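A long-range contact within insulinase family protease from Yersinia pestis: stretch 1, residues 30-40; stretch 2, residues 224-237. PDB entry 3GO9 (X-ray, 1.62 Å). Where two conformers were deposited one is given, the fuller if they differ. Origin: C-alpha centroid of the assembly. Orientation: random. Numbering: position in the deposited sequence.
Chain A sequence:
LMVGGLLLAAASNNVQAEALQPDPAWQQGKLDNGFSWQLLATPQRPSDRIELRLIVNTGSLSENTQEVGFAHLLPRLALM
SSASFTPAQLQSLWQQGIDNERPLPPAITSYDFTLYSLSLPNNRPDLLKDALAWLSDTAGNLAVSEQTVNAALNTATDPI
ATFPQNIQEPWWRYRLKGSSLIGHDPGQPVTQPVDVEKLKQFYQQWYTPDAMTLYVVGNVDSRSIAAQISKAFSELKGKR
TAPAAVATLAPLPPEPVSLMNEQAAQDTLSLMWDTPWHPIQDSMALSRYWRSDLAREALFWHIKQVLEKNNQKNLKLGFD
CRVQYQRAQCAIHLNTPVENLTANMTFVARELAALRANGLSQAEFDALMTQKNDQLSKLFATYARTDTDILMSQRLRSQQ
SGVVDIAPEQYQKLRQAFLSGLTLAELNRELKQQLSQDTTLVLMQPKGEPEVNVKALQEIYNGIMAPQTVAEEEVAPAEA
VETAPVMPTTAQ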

# COMPACT_ATOMS: atom_id res chain seq x y z
N LYS A 30 -3.53 -3.96 23.74
CA LYS A 30 -2.38 -3.10 24.03
C LYS A 30 -1.76 -3.62 25.33
O LYS A 30 -2.47 -3.92 26.27
N LEU A 31 -0.44 -3.70 25.38
CA LEU A 31 0.25 -4.08 26.58
C LEU A 31 0.49 -2.81 27.39
O LEU A 31 0.33 -1.71 26.92
N ASP A 32 0.87 -2.98 28.64
CA ASP A 32 1.01 -1.81 29.49
C ASP A 32 2.11 -0.84 29.06
O ASP A 32 2.07 0.34 29.39
N ASN A 33 3.09 -1.35 28.31
CA ASN A 33 4.18 -0.51 27.75
C ASN A 33 3.83 0.17 26.42
O ASN A 33 4.70 0.84 25.79
N GLY A 34 2.58 0.03 26.01
CA GLY A 34 2.05 0.64 24.80
C GLY A 34 2.19 -0.19 23.52
O GLY A 34 1.73 0.24 22.44
N PHE A 35 2.79 -1.36 23.65
CA PHE A 35 2.87 -2.30 22.51
C PHE A 35 1.47 -2.72 22.05
O PHE A 35 0.62 -3.01 22.86
N SER A 36 1.21 -2.66 20.73
CA SER A 36 -0.13 -2.97 20.19
C SER A 36 -0.10 -4.26 19.44
O SER A 36 0.92 -4.61 18.82
N TRP A 37 -1.21 -4.99 19.49
CA TRP A 37 -1.30 -6.22 18.69
C TRP A 37 -2.71 -6.36 18.11
O TRP A 37 -3.68 -5.84 18.69
N GLN A 38 -2.77 -7.07 16.98
CA GLN A 38 -4.01 -7.29 16.29
C GLN A 38 -3.99 -8.71 15.75
O GLN A 38 -3.02 -9.11 15.16
N LEU A 39 -5.07 -9.46 15.96
CA LEU A 39 -5.13 -10.85 15.58
C LEU A 39 -6.43 -11.11 14.78
O LEU A 39 -7.54 -10.74 15.20
N LEU A 40 -6.29 -11.78 13.66
CA LEU A 40 -7.39 -12.25 12.89
C LEU A 40 -7.34 -13.78 12.86
O LEU A 40 -6.52 -14.35 12.15
N SER A 224 -4.28 -18.64 23.57
CA SER A 224 -2.87 -18.87 23.85
C SER A 224 -1.96 -17.87 23.17
O SER A 224 -0.97 -17.47 23.76
N ILE A 225 -2.29 -17.43 21.96
CA ILE A 225 -1.37 -16.53 21.29
C ILE A 225 -1.38 -15.15 21.95
O ILE A 225 -0.32 -14.53 22.04
N ALA A 226 -2.54 -14.67 22.44
CA ALA A 226 -2.59 -13.40 23.19
C ALA A 226 -1.64 -13.53 24.36
O ALA A 226 -0.86 -12.62 24.63
N ALA A 227 -1.70 -14.66 25.08
CA ALA A 227 -0.81 -14.82 26.22
C ALA A 227 0.65 -14.88 25.82
O ALA A 227 1.48 -14.31 26.49
N GLN A 228 0.95 -15.51 24.68
CA GLN A 228 2.29 -15.58 24.24
C GLN A 228 2.81 -14.21 23.81
O GLN A 228 4.00 -13.90 23.98
N ILE A 229 1.94 -13.46 23.16
CA ILE A 229 2.35 -12.09 22.75
C ILE A 229 2.67 -11.25 23.98
O ILE A 229 3.69 -10.55 24.02
N SER A 230 1.82 -11.30 24.99
CA SER A 230 2.11 -10.57 26.23
C SER A 230 3.43 -10.96 26.86
O SER A 230 4.24 -10.11 27.24
N LYS A 231 3.70 -12.23 26.92
CA LYS A 231 4.93 -12.72 27.54
C LYS A 231 6.17 -12.35 26.73
O LYS A 231 7.23 -12.10 27.29
N ALA A 232 6.05 -12.29 25.39
CA ALA A 232 7.16 -11.93 24.50
C ALA A 232 7.49 -10.47 24.52
O ALA A 232 8.67 -10.14 24.45
N PHE A 233 6.47 -9.60 24.59
CA PHE A 233 6.67 -8.19 24.31
C PHE A 233 6.43 -7.24 25.48
O PHE A 233 6.61 -6.05 25.32
N SER A 234 5.96 -7.75 26.62
CA SER A 234 5.58 -6.84 27.70
C SER A 234 6.77 -6.20 28.43
O SER A 234 6.58 -5.21 29.17
N GLU A 235 7.95 -6.76 28.24
CA GLU A 235 9.14 -6.28 28.91
C GLU A 235 9.86 -5.18 28.12
O GLU A 235 10.76 -4.51 28.65
N LEU A 236 9.43 -4.87 26.87
CA LEU A 236 10.06 -3.81 26.09
C LEU A 236 9.93 -2.50 26.83
O LEU A 236 8.94 -2.29 27.53
N LYS A 237 10.96 -1.68 26.70
CA LYS A 237 11.03 -0.39 27.41
C LYS A 237 11.17 0.80 26.44
O LYS A 237 11.57 0.68 25.29

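Packing of a turn and the strand that follows it (residues 30-40) against a helix and its C-terminal turn (224-237) in one chain. The strand, 36-40, runs nearly antiparallel to the helix (159°), with axes 10.4 Å apart at closest approach; its alternation turns Trp37 and Leu39 toward the helix and Ser36 and Gln38 away. Leu31 (m, t) spreads its fork over Ser230, Phe233 and Ser234: CD2 lies 3.9 Å from Ser230 CA, while CD1 settles 3.6 Å from Ser234 N and 3.7 Å from Phe233 CB. Phe35 (t) and Phe233 (m) form an offset stack, centroids 4.4 Å apart and planes at 9°. The offset places Phe233 CB almost directly above the Phe35 ring, 3.7 Å from its centroid, and brings Phe35 CZ within 3.4 Å of Phe233 CG. Leu236 (m, t) adds CD1 at 3.9 Å from Phe35 CD1. Ile229 (m, t) is the bump between two aromatic rings: its CG2 lies 3.8 Å from Trp37 CD1 and 4.3 Å from Phe35 CE2. Farther along the Trp37 indole (chi1 p), CH2 reaches Ala226 CB at 4.0 Å, so the far end of the indole rests against the methyl. Leu39 (t, p) closes the row, its CD2 3.5 Å from Ile225 CG2. The polar link is Asn33 (p), whose amide reaches into the turn 233-236: ND2 donates to Phe233 O and to Leu236 O, both at 3.0 Å, tying together the carbonyls at the two ends of that turn. Its OD1 accepts from Phe35 N at 3.0 Å, bracing the side chain against its own loop. Water 1 bridges the stretches, donating to Ser234 O (2.7 Å) and accepting a weak bond from Asn33 N (3.1 Å). Ser234 OG (chi1 p) instead turns back to Ser230 O, at 2.8 Å.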

# COMPACT_ATOMS: atom_id res chain seq x y z
CB LYS A 30 -2.75 -1.61 24.20
CG LYS A 30 -2.78 -0.85 22.94
CD LYS A 30 -2.91 0.65 23.13
CE LYS A 30 -3.45 1.29 21.85
NZ LYS A 30 -2.46 1.34 20.72
CB LEU A 31 1.56 -4.79 26.29
CG LEU A 31 1.51 -6.00 25.30
CD1 LEU A 31 2.86 -6.68 25.14
CD2 LEU A 31 0.46 -7.02 25.77
CB ASP A 32 1.20 -2.23 30.92
CG ASP A 32 -0.07 -2.83 31.54
OD1 ASP A 32 -1.21 -2.61 31.02
OD2 ASP A 32 0.10 -3.50 32.57
CB ASN A 33 5.46 -1.35 27.59
CG ASN A 33 5.30 -2.47 26.61
OD1 ASN A 33 4.24 -2.62 25.97
ND2 ASN A 33 6.34 -3.27 26.48
CB PHE A 35 3.66 -3.51 22.92
CG PHE A 35 3.99 -4.45 21.80
CD1 PHE A 35 5.16 -4.30 21.10
CD2 PHE A 35 3.12 -5.48 21.46
CE1 PHE A 35 5.49 -5.17 20.07
CE2 PHE A 35 3.43 -6.37 20.41
CZ PHE A 35 4.63 -6.22 19.73
CB SER A 36 -0.56 -1.86 19.23
OG SER A 36 -0.71 -0.61 19.94
CB TRP A 37 -0.92 -7.46 19.50
CG TRP A 37 -1.69 -7.69 20.75
CD1 TRP A 37 -1.36 -7.25 22.01
CD2 TRP A 37 -2.92 -8.43 20.89
NE1 TRP A 37 -2.31 -7.66 22.92
CE2 TRP A 37 -3.26 -8.40 22.27
CE3 TRP A 37 -3.73 -9.13 20.01
CZ2 TRP A 37 -4.41 -9.03 22.79
CZ3 TRP A 37 -4.89 -9.76 20.52
CH2 TRP A 37 -5.22 -9.70 21.89
CB GLN A 38 -4.21 -6.30 15.16
CG GLN A 38 -4.16 -4.84 15.53
CD GLN A 38 -4.56 -3.90 14.41
OE1 GLN A 38 -5.18 -4.29 13.39
NE2 GLN A 38 -4.18 -2.64 14.57
CB LEU A 39 -5.11 -11.71 16.85
CG LEU A 39 -5.48 -13.15 16.74
CD1 LEU A 39 -4.57 -13.88 15.74
CD2 LEU A 39 -5.36 -13.72 18.17
CB LEU A 40 -7.33 -11.71 11.43
CG LEU A 40 -8.52 -12.11 10.55
CD1 LEU A 40 -9.85 -11.59 11.11
CD2 LEU A 40 -8.36 -11.71 9.05
CB SER A 224 -2.39 -20.30 23.58
OG SER A 224 -2.43 -20.66 22.23
CB ILE A 225 -1.63 -16.51 19.75
CG1 ILE A 225 -0.32 -16.18 19.02
CG2 ILE A 225 -2.80 -15.65 19.46
CD1 ILE A 225 -0.47 -15.74 17.56
CB ALA A 226 -4.00 -13.03 23.66
CB ALA A 227 -1.21 -16.04 27.07
CB GLN A 228 2.35 -16.48 23.03
CG GLN A 228 2.27 -17.90 23.37
CD GLN A 228 2.35 -18.69 22.09
OE1 GLN A 228 1.39 -18.76 21.37
NE2 GLN A 228 3.56 -19.16 21.73
CB ILE A 229 1.26 -11.42 21.89
CG1 ILE A 229 1.20 -12.08 20.50
CG2 ILE A 229 1.42 -9.86 21.84
CD1 ILE A 229 -0.10 -11.76 19.76
CB SER A 230 0.98 -10.82 27.23
OG SER A 230 1.18 -9.99 28.35
CB LYS A 231 4.87 -14.23 27.78
CG LYS A 231 3.69 -14.69 28.68
CD LYS A 231 3.77 -16.18 29.02
CE LYS A 231 2.71 -16.59 30.04
NZ LYS A 231 1.38 -16.75 29.48
CB ALA A 232 6.89 -12.41 23.08
CB PHE A 233 5.83 -7.75 23.12
CG PHE A 233 6.20 -8.45 21.80
CD1 PHE A 233 5.44 -9.49 21.34
CD2 PHE A 233 7.36 -8.11 21.12
CE1 PHE A 233 5.77 -10.14 20.19
CE2 PHE A 233 7.68 -8.76 19.92
CZ PHE A 233 6.88 -9.76 19.48
CB SER A 234 4.63 -7.52 28.69
OG SER A 234 5.29 -8.60 29.35
CB GLU A 235 9.99 -7.52 29.28
CG GLU A 235 11.34 -7.27 29.90
CD GLU A 235 11.30 -6.52 31.20
OE1 GLU A 235 10.35 -6.70 32.00
OE2 GLU A 235 12.28 -5.77 31.32
CB LEU A 236 9.40 -3.68 24.73
CG LEU A 236 9.49 -4.93 23.84
CD1 LEU A 236 8.70 -4.67 22.58
CD2 LEU A 236 10.95 -5.23 23.54
CB LYS A 237 12.26 -0.38 28.35
CG LYS A 237 12.12 -1.22 29.59
CD LYS A 237 13.47 -1.70 30.13
CE LYS A 237 14.08 -2.78 29.27
NZ LYS A 237 13.42 -4.11 29.45
O HOH W 1 4.11 -4.03 29.41